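Local coordinates for periplasmic cell division protein (SufI) (PDB 6SYY) that binds copper ions and, as a multicopper oxidase, probably couples the oxidation of its substrates to the reduction of dioxygen, at residues A[429-435]-A[521-527]; A[435-441]-A[491-497]. All coordinates share one frame; numbering follows the deposited sequence.

Contact 1: residues A[429-435]-A[521-527]; sequences VLFEQNN and VNYRVNA
The side-chain amide nitrogen of Asn526 is shared by two acceptors. Asn526 ND2 donates to Glu432 OE2 at 2.8 Å, on the carboxylate lone pair turned away from OE1. A second, straighter bond runs from Asn526 ND2 to Asn434 OD1 at 3.1 Å. Both acceptors lie in the amide plane, which fixes the rotation of the group. From the edge of its guanidinium, Arg524 NE meets Asn526 OD1 almost head-on (2.8 Å, 178° at the hydrogen). Glu432, extended with CG anti to its N (chi1 -180°), runs alongside Arg524. The resulting salt bridge is long, 3.7 Å from Glu432 OE2 to Arg524 NE, and purely electrostatic because the oxygen sits well off the guanidinium plane; Arg524 NH1 is hydrogen-bonded to Asn426 OD1.

Through the parallel pairs Glu432-Arg524 and Gln433-Val525, the short strand 432-433 edges one sheet of a cupredoxin-type β-sandwich, whose strands 451-455 and 503-509 carry copper ligands. Upstream, Leu430 N donates to Asn522 O at 2.7 Å, and Val429 CG1 rests 3.6 Å from Arg524 CB. Tyr523 lays its CB over a face of the Phe431 ring, 3.7 Å from the centroid. The two rings are nearly parallel (12°) but slid apart, so they scarcely overlap. Tyr523 OH is hydrogen-bonded to the backbone O of the copper ligand His456.

Contact 2: residues A[435-441]-A[491-497]; sequences NGDVVII and IAVDMSH
Asn435 lays its side-chain amide flat over one face of the His497 ring, the two planes only 4° apart. The nitrogen ND2 stands above the ring centre, while Asn435 CG is 3.4 Å from His497 CD2. Chi1 of 68° sets the imidazole between its own backbone N and carbonyl carbon and brings it under that amide. The same amide also bonds both the N and the O of His497: His497 N donates to Asn435 OD1 at 2.8 Å, and Asn435 ND2 donates to His497 O at 2.8 Å, close to the amide plane. The ring nitrogens are held as well, NE2 by Asn526 O and ND1 by Tyr499 N.

Next along, Gly436 N bonds Met495 O at 2.7 Å, coming from above the carbonyl plane. Glycine suits the positive phi here, and Met495 centres an inverse gamma turn. From there the segments run antiparallel, their axes at 157°, as neighbouring strands in the second sheet of a cupredoxin-type sandwich. Val439-Val493 and Ile441-Ile491 are hydrogen-bonded pairs; Val438-Asp494 and Ile440-Ala492 are non-hydrogen-bonded. The face bearing Val439, Ile441, Ile491, Val493 and Met495 looks into the sandwich. On it Ile441 CB packs 3.7 Å from Ile491 CG1, and Ile441 CD1 crosses to Val493 CG2 at 4.1 Å. Met495 SD lies 4.2 Å from Val439 CG2 and also beside Val525, and the CE beyond it meets Tyr523. On the reverse face, Ile440 and Ala492 touch Leu463.

The contacts belong to facing sheets of one cupredoxin-type sandwich, their centres 11 Å apart, and the chain passes from one to the other at Asn435, which both share. Contact 1 is a short parallel pairing at a sheet edge, where a charged and amide network occupies a partly exposed side. Contact 2 is a longer antiparallel pairing, richer in buried aliphatic side chains. Their inner faces meet: Tyr523 CE1 lies 3.6 Å from Met495 CE, and Val525 packs on His497. Between the first segments of the two contacts, Gln433 CD packs 3.5 Å from Val439 CG2.

Contact 1: residues A[429-435]-A[521-527]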
loop_
_atom_site.group_PDB
_atom_site.type_symbol
_atom_site.label_atom_id
_atom_site.label_comp_id
_atom_site.label_asym_id
_atom_site.label_seq_id
_atom_site.Cartn_x
_atom_site.Cartn_y
_atom_site.Cartn_z
ATOM N N VAL A 429 -9.668 23.283 2.600
ATOM C CA VAL A 429 -10.143 21.934 2.324
ATOM C C VAL A 429 -10.919 21.968 1.018
ATOM O O VAL A 429 -11.614 22.948 0.723
ATOM C CB VAL A 429 -11.021 21.371 3.465
ATOM C CG1 VAL A 429 -10.205 21.218 4.740
ATOM C CG2 VAL A 429 -12.241 22.257 3.703
ATOM N N LEU A 430 -10.785 20.903 0.225
ATOM C CA LEU A 430 -11.543 20.821 -1.016
ATOM C C LEU A 430 -13.035 20.722 -0.735
ATOM O O LEU A 430 -13.847 21.357 -1.416
ATOM C CB LEU A 430 -11.075 19.625 -1.841
ATOM C CG LEU A 430 -11.698 19.541 -3.236
ATOM C CD1 LEU A 430 -11.259 20.729 -4.082
ATOM C CD2 LEU A 430 -11.359 18.220 -3.923
ATOM N N PHE A 431 -13.411 19.931 0.264
ATOM C CA PHE A 431 -14.798 19.809 0.673
ATOM C C PHE A 431 -14.821 19.442 2.147
ATOM O O PHE A 431 -13.816 19.002 2.715
ATOM C CB PHE A 431 -15.557 18.767 -0.165
ATOM C CG PHE A 431 -15.031 17.368 -0.018
ATOM C CD1 PHE A 431 -14.016 16.907 -0.838
ATOM C CD2 PHE A 431 -15.552 16.514 0.939
ATOM C CE1 PHE A 431 -13.524 15.626 -0.704
ATOM C CE2 PHE A 431 -15.063 15.229 1.081
ATOM C CZ PHE A 431 -14.049 14.785 0.257
ATOM N N GLU A 432 -15.984 19.624 2.760
ATOM C CA GLU A 432 -16.164 19.408 4.186
ATOM C C GLU A 432 -17.401 18.554 4.409
ATOM O O GLU A 432 -18.406 18.712 3.711
ATOM C CB GLU A 432 -16.292 20.747 4.921
ATOM C CG GLU A 432 -16.472 20.644 6.420
ATOM C CD GLU A 432 -16.469 22.005 7.085
ATOM O OE1 GLU A 432 -16.028 22.978 6.438
ATOM O OE2 GLU A 432 -16.909 22.105 8.247
ATOM N N GLN A 433 -17.320 17.642 5.377
ATOM C CA GLN A 433 -18.430 16.769 5.728
ATOM C C GLN A 433 -18.629 16.777 7.238
ATOM O O GLN A 433 -17.721 17.101 8.007
ATOM C CB GLN A 433 -18.194 15.327 5.241
ATOM C CG GLN A 433 -17.925 15.199 3.750
ATOM C CD GLN A 433 -19.126 15.576 2.903
ATOM O OE1 GLN A 433 -20.255 15.634 3.392
ATOM N NE2 GLN A 433 -18.886 15.834 1.623
ATOM N N ASN A 434 -19.838 16.426 7.657
ATOM C CA ASN A 434 -20.120 16.225 9.067
ATOM C C ASN A 434 -19.801 14.790 9.457
ATOM O O ASN A 434 -19.892 13.872 8.638
ATOM C CB ASN A 434 -21.581 16.537 9.381
ATOM C CG ASN A 434 -21.867 18.015 9.391
ATOM O OD1 ASN A 434 -21.031 18.812 9.816
ATOM N ND2 ASN A 434 -23.049 18.396 8.919
ATOM N N ASN A 435 -19.416 14.607 10.718
ATOM C CA ASN A 435 -19.116 13.273 11.221
ATOM C C ASN A 435 -20.332 12.368 11.062
ATOM O O ASN A 435 -21.443 12.718 11.471
ATOM C CB ASN A 435 -18.689 13.350 12.687
ATOM C CG ASN A 435 -18.118 12.041 13.198
ATOM O OD1 ASN A 435 -17.952 11.084 12.442
ATOM N ND2 ASN A 435 -17.802 11.998 14.487
ATOM N N VAL A 521 -4.917 17.140 -2.010
ATOM C CA VAL A 521 -5.733 18.162 -1.359
ATOM C C VAL A 521 -6.104 17.679 0.038
ATOM O O VAL A 521 -5.947 16.506 0.377
ATOM C CB VAL A 521 -7.019 18.499 -2.149
ATOM C CG1 VAL A 521 -6.694 19.148 -3.479
ATOM C CG2 VAL A 521 -7.866 17.249 -2.343
ATOM N N ASN A 522 -6.604 18.607 0.847
ATOM C CA ASN A 522 -7.228 18.271 2.117
ATOM C C ASN A 522 -8.734 18.156 1.933
ATOM O O ASN A 522 -9.325 18.803 1.066
ATOM C CB ASN A 522 -6.954 19.333 3.189
ATOM C CG ASN A 522 -5.481 19.506 3.508
ATOM O OD1 ASN A 522 -4.723 18.542 3.584
ATOM N ND2 ASN A 522 -5.073 20.752 3.715
ATOM N N TYR A 523 -9.354 17.328 2.765
ATOM C CA TYR A 523 -10.778 17.435 3.030
ATOM C C TYR A 523 -10.969 17.371 4.539
ATOM O O TYR A 523 -10.060 16.993 5.283
ATOM C CB TYR A 523 -11.606 16.357 2.298
ATOM C CG TYR A 523 -11.500 14.961 2.864
ATOM C CD1 TYR A 523 -12.475 14.465 3.720
ATOM C CD2 TYR A 523 -10.437 14.132 2.532
ATOM C CE1 TYR A 523 -12.389 13.183 4.241
ATOM C CE2 TYR A 523 -10.342 12.846 3.045
ATOM C CZ TYR A 523 -11.323 12.378 3.900
ATOM O OH TYR A 523 -11.248 11.103 4.417
ATOM N N ARG A 524 -12.150 17.778 4.990
ATOM C CA ARG A 524 -12.410 17.964 6.410
ATOM C C ARG A 524 -13.629 17.159 6.827
ATOM O O ARG A 524 -14.625 17.106 6.101
ATOM C CB ARG A 524 -12.623 19.446 6.734
ATOM C CG ARG A 524 -12.789 19.763 8.207
ATOM C CD ARG A 524 -13.113 21.245 8.387
ATOM N NE ARG A 524 -13.613 21.553 9.724
ATOM C CZ ARG A 524 -12.995 22.350 10.588
ATOM N NH1 ARG A 524 -11.850 22.932 10.254
ATOM N NH2 ARG A 524 -13.526 22.571 11.783
ATOM N N VAL A 525 -13.543 16.529 7.996
ATOM C CA VAL A 525 -14.689 15.891 8.638
ATOM C C VAL A 525 -14.810 16.477 10.038
ATOM O O VAL A 525 -13.862 16.395 10.828
ATOM C CB VAL A 525 -14.557 14.362 8.710
ATOM C CG1 VAL A 525 -15.848 13.755 9.253
ATOM C CG2 VAL A 525 -14.208 13.785 7.345
ATOM N N ASN A 526 -15.968 17.054 10.348
ATOM C CA ASN A 526 -16.142 17.738 11.619
ATOM C C ASN A 526 -16.283 16.730 12.759
ATOM O O ASN A 526 -16.345 15.514 12.551
ATOM C CB ASN A 526 -17.347 18.674 11.557
ATOM C CG ASN A 526 -17.149 19.800 10.559
ATOM O OD1 ASN A 526 -16.084 20.418 10.511
ATOM N ND2 ASN A 526 -18.164 20.056 9.743
ATOM N N ALA A 527 -16.322 17.258 13.979
ATOM C CA ALA A 527 -16.319 16.438 15.190
ATOM C C ALA A 527 -17.576 15.579 15.315
ATOM O O ALA A 527 -18.675 16.012 14.964
ATOM C CB ALA A 527 -16.161 17.328 16.421
HETATM O O HOH W 1 -19.738 16.801 12.917
#

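Contact 2: residues A[435-441]-A[491-497]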
loop_
_atom_site.group_PDB
_atom_site.type_symbol
_atom_site.label_atom_id
_atom_site.label_comp_id
_atom_site.label_asym_id
_atom_site.label_seq_id
_atom_site.Cartn_x
_atom_site.Cartn_y
_atom_site.Cartn_z
ATOM N N ASN A 435 -19.416 14.607 10.718
ATOM C CA ASN A 435 -19.116 13.273 11.221
ATOM C C ASN A 435 -20.332 12.368 11.062
ATOM O O ASN A 435 -21.443 12.718 11.471
ATOM C CB ASN A 435 -18.689 13.350 12.687
ATOM C CG ASN A 435 -18.118 12.041 13.198
ATOM O OD1 ASN A 435 -17.952 11.084 12.442
ATOM N ND2 ASN A 435 -17.802 11.998 14.487
ATOM N N GLY A 436 -20.122 11.207 10.447
ATOM C CA GLY A 436 -21.197 10.283 10.169
ATOM C C GLY A 436 -21.809 10.402 8.789
ATOM O O GLY A 436 -22.649 9.568 8.432
ATOM N N ASP A 437 -21.424 11.409 8.005
ATOM C CA ASP A 437 -21.945 11.540 6.652
ATOM C C ASP A 437 -21.518 10.358 5.799
ATOM O O ASP A 437 -20.356 9.940 5.827
ATOM C CB ASP A 437 -21.451 12.839 6.007
ATOM C CG ASP A 437 -22.196 14.064 6.502
ATOM O OD1 ASP A 437 -23.110 13.913 7.340
ATOM O OD2 ASP A 437 -21.863 15.181 6.052
ATOM N N VAL A 438 -22.462 9.815 5.042
ATOM C CA VAL A 438 -22.143 8.907 3.951
ATOM C C VAL A 438 -21.970 9.739 2.692
ATOM O O VAL A 438 -22.834 10.556 2.351
ATOM C CB VAL A 438 -23.237 7.843 3.770
ATOM C CG1 VAL A 438 -22.868 6.909 2.625
ATOM C CG2 VAL A 438 -23.423 7.060 5.056
ATOM N N VAL A 439 -20.843 9.553 2.014
ATOM C CA VAL A 439 -20.505 10.311 0.816
ATOM C C VAL A 439 -20.173 9.330 -0.297
ATOM O O VAL A 439 -19.428 8.367 -0.084
ATOM C CB VAL A 439 -19.321 11.267 1.057
ATOM C CG1 VAL A 439 -19.038 12.088 -0.194
ATOM C CG2 VAL A 439 -19.602 12.172 2.245
ATOM N N ILE A 440 -20.735 9.567 -1.475
ATOM C CA ILE A 440 -20.311 8.894 -2.694
ATOM C C ILE A 440 -19.309 9.802 -3.387
ATOM O O ILE A 440 -19.647 10.920 -3.793
ATOM C CB ILE A 440 -21.497 8.578 -3.616
ATOM C CG1 ILE A 440 -22.453 7.593 -2.939
ATOM C CG2 ILE A 440 -21.001 8.025 -4.947
ATOM C CD1 ILE A 440 -23.662 7.242 -3.784
ATOM N N ILE A 441 -18.072 9.344 -3.506
ATOM C CA ILE A 441 -17.047 10.076 -4.232
ATOM C C ILE A 441 -16.996 9.538 -5.651
ATOM O O ILE A 441 -17.001 8.320 -5.868
ATOM C CB ILE A 441 -15.682 9.972 -3.536
ATOM C CG1 ILE A 441 -15.725 10.698 -2.192
ATOM C CG2 ILE A 441 -14.589 10.558 -4.413
ATOM C CD1 ILE A 441 -14.377 10.790 -1.510
ATOM N N ILE A 491 -17.178 5.442 -5.517
ATOM C CA ILE A 491 -16.900 4.777 -4.253
ATOM C C ILE A 491 -17.812 5.363 -3.184
ATOM O O ILE A 491 -18.345 6.467 -3.321
ATOM C CB ILE A 491 -15.421 4.903 -3.829
ATOM C CG1 ILE A 491 -15.061 6.367 -3.553
ATOM C CG2 ILE A 491 -14.501 4.318 -4.894
ATOM C CD1 ILE A 491 -13.649 6.552 -3.050
ATOM N N ALA A 492 -17.986 4.604 -2.103
ATOM C CA ALA A 492 -18.822 5.006 -0.980
ATOM C C ALA A 492 -17.973 5.072 0.281
ATOM O O ALA A 492 -17.248 4.122 0.590
ATOM C CB ALA A 492 -19.983 4.031 -0.777
ATOM N N VAL A 493 -18.069 6.185 1.006
ATOM C CA VAL A 493 -17.292 6.407 2.223
ATOM C C VAL A 493 -18.253 6.720 3.361
ATOM O O VAL A 493 -19.038 7.673 3.273
ATOM C CB VAL A 493 -16.273 7.546 2.061
ATOM C CG1 VAL A 493 -15.149 7.399 3.083
ATOM C CG2 VAL A 493 -15.726 7.586 0.643
ATOM N N ASP A 494 -18.192 5.923 4.424
ATOM C CA ASP A 494 -18.886 6.238 5.671
ATOM C C ASP A 494 -17.902 7.007 6.540
ATOM O O ASP A 494 -17.005 6.423 7.155
ATOM C CB ASP A 494 -19.383 4.974 6.361
ATOM C CG ASP A 494 -20.107 5.264 7.673
ATOM O OD1 ASP A 494 -20.257 6.453 8.039
ATOM O OD2 ASP A 494 -20.531 4.299 8.341
ATOM N N MET A 495 -18.071 8.325 6.598
ATOM C CA MET A 495 -17.117 9.193 7.286
ATOM C C MET A 495 -17.519 9.387 8.750
ATOM O O MET A 495 -17.835 10.485 9.211
ATOM C CB MET A 495 -16.992 10.520 6.548
ATOM C CG MET A 495 -16.427 10.372 5.139
ATOM S SD MET A 495 -16.019 11.942 4.345
ATOM C CE MET A 495 -15.214 11.356 2.857
ATOM N N SER A 496 -17.495 8.277 9.482
ATOM C CA SER A 496 -17.795 8.250 10.906
ATOM C C SER A 496 -16.504 8.018 11.685
ATOM O O SER A 496 -15.777 7.055 11.414
ATOM C CB SER A 496 -18.825 7.160 11.214
ATOM O OG SER A 496 -19.324 7.271 12.534
ATOM N N HIS A 497 -16.211 8.902 12.637
ATOM C CA HIS A 497 -14.986 8.813 13.421
ATOM C C HIS A 497 -15.291 9.050 14.894
ATOM O O HIS A 497 -16.207 9.810 15.230
ATOM C CB HIS A 497 -13.926 9.820 12.942
ATOM C CG HIS A 497 -14.283 11.253 13.199
ATOM N ND1 HIS A 497 -14.114 11.854 14.428
ATOM C CD2 HIS A 497 -14.791 12.205 12.383
ATOM C CE1 HIS A 497 -14.506 13.113 14.359
ATOM N NE2 HIS A 497 -14.921 13.352 13.128
#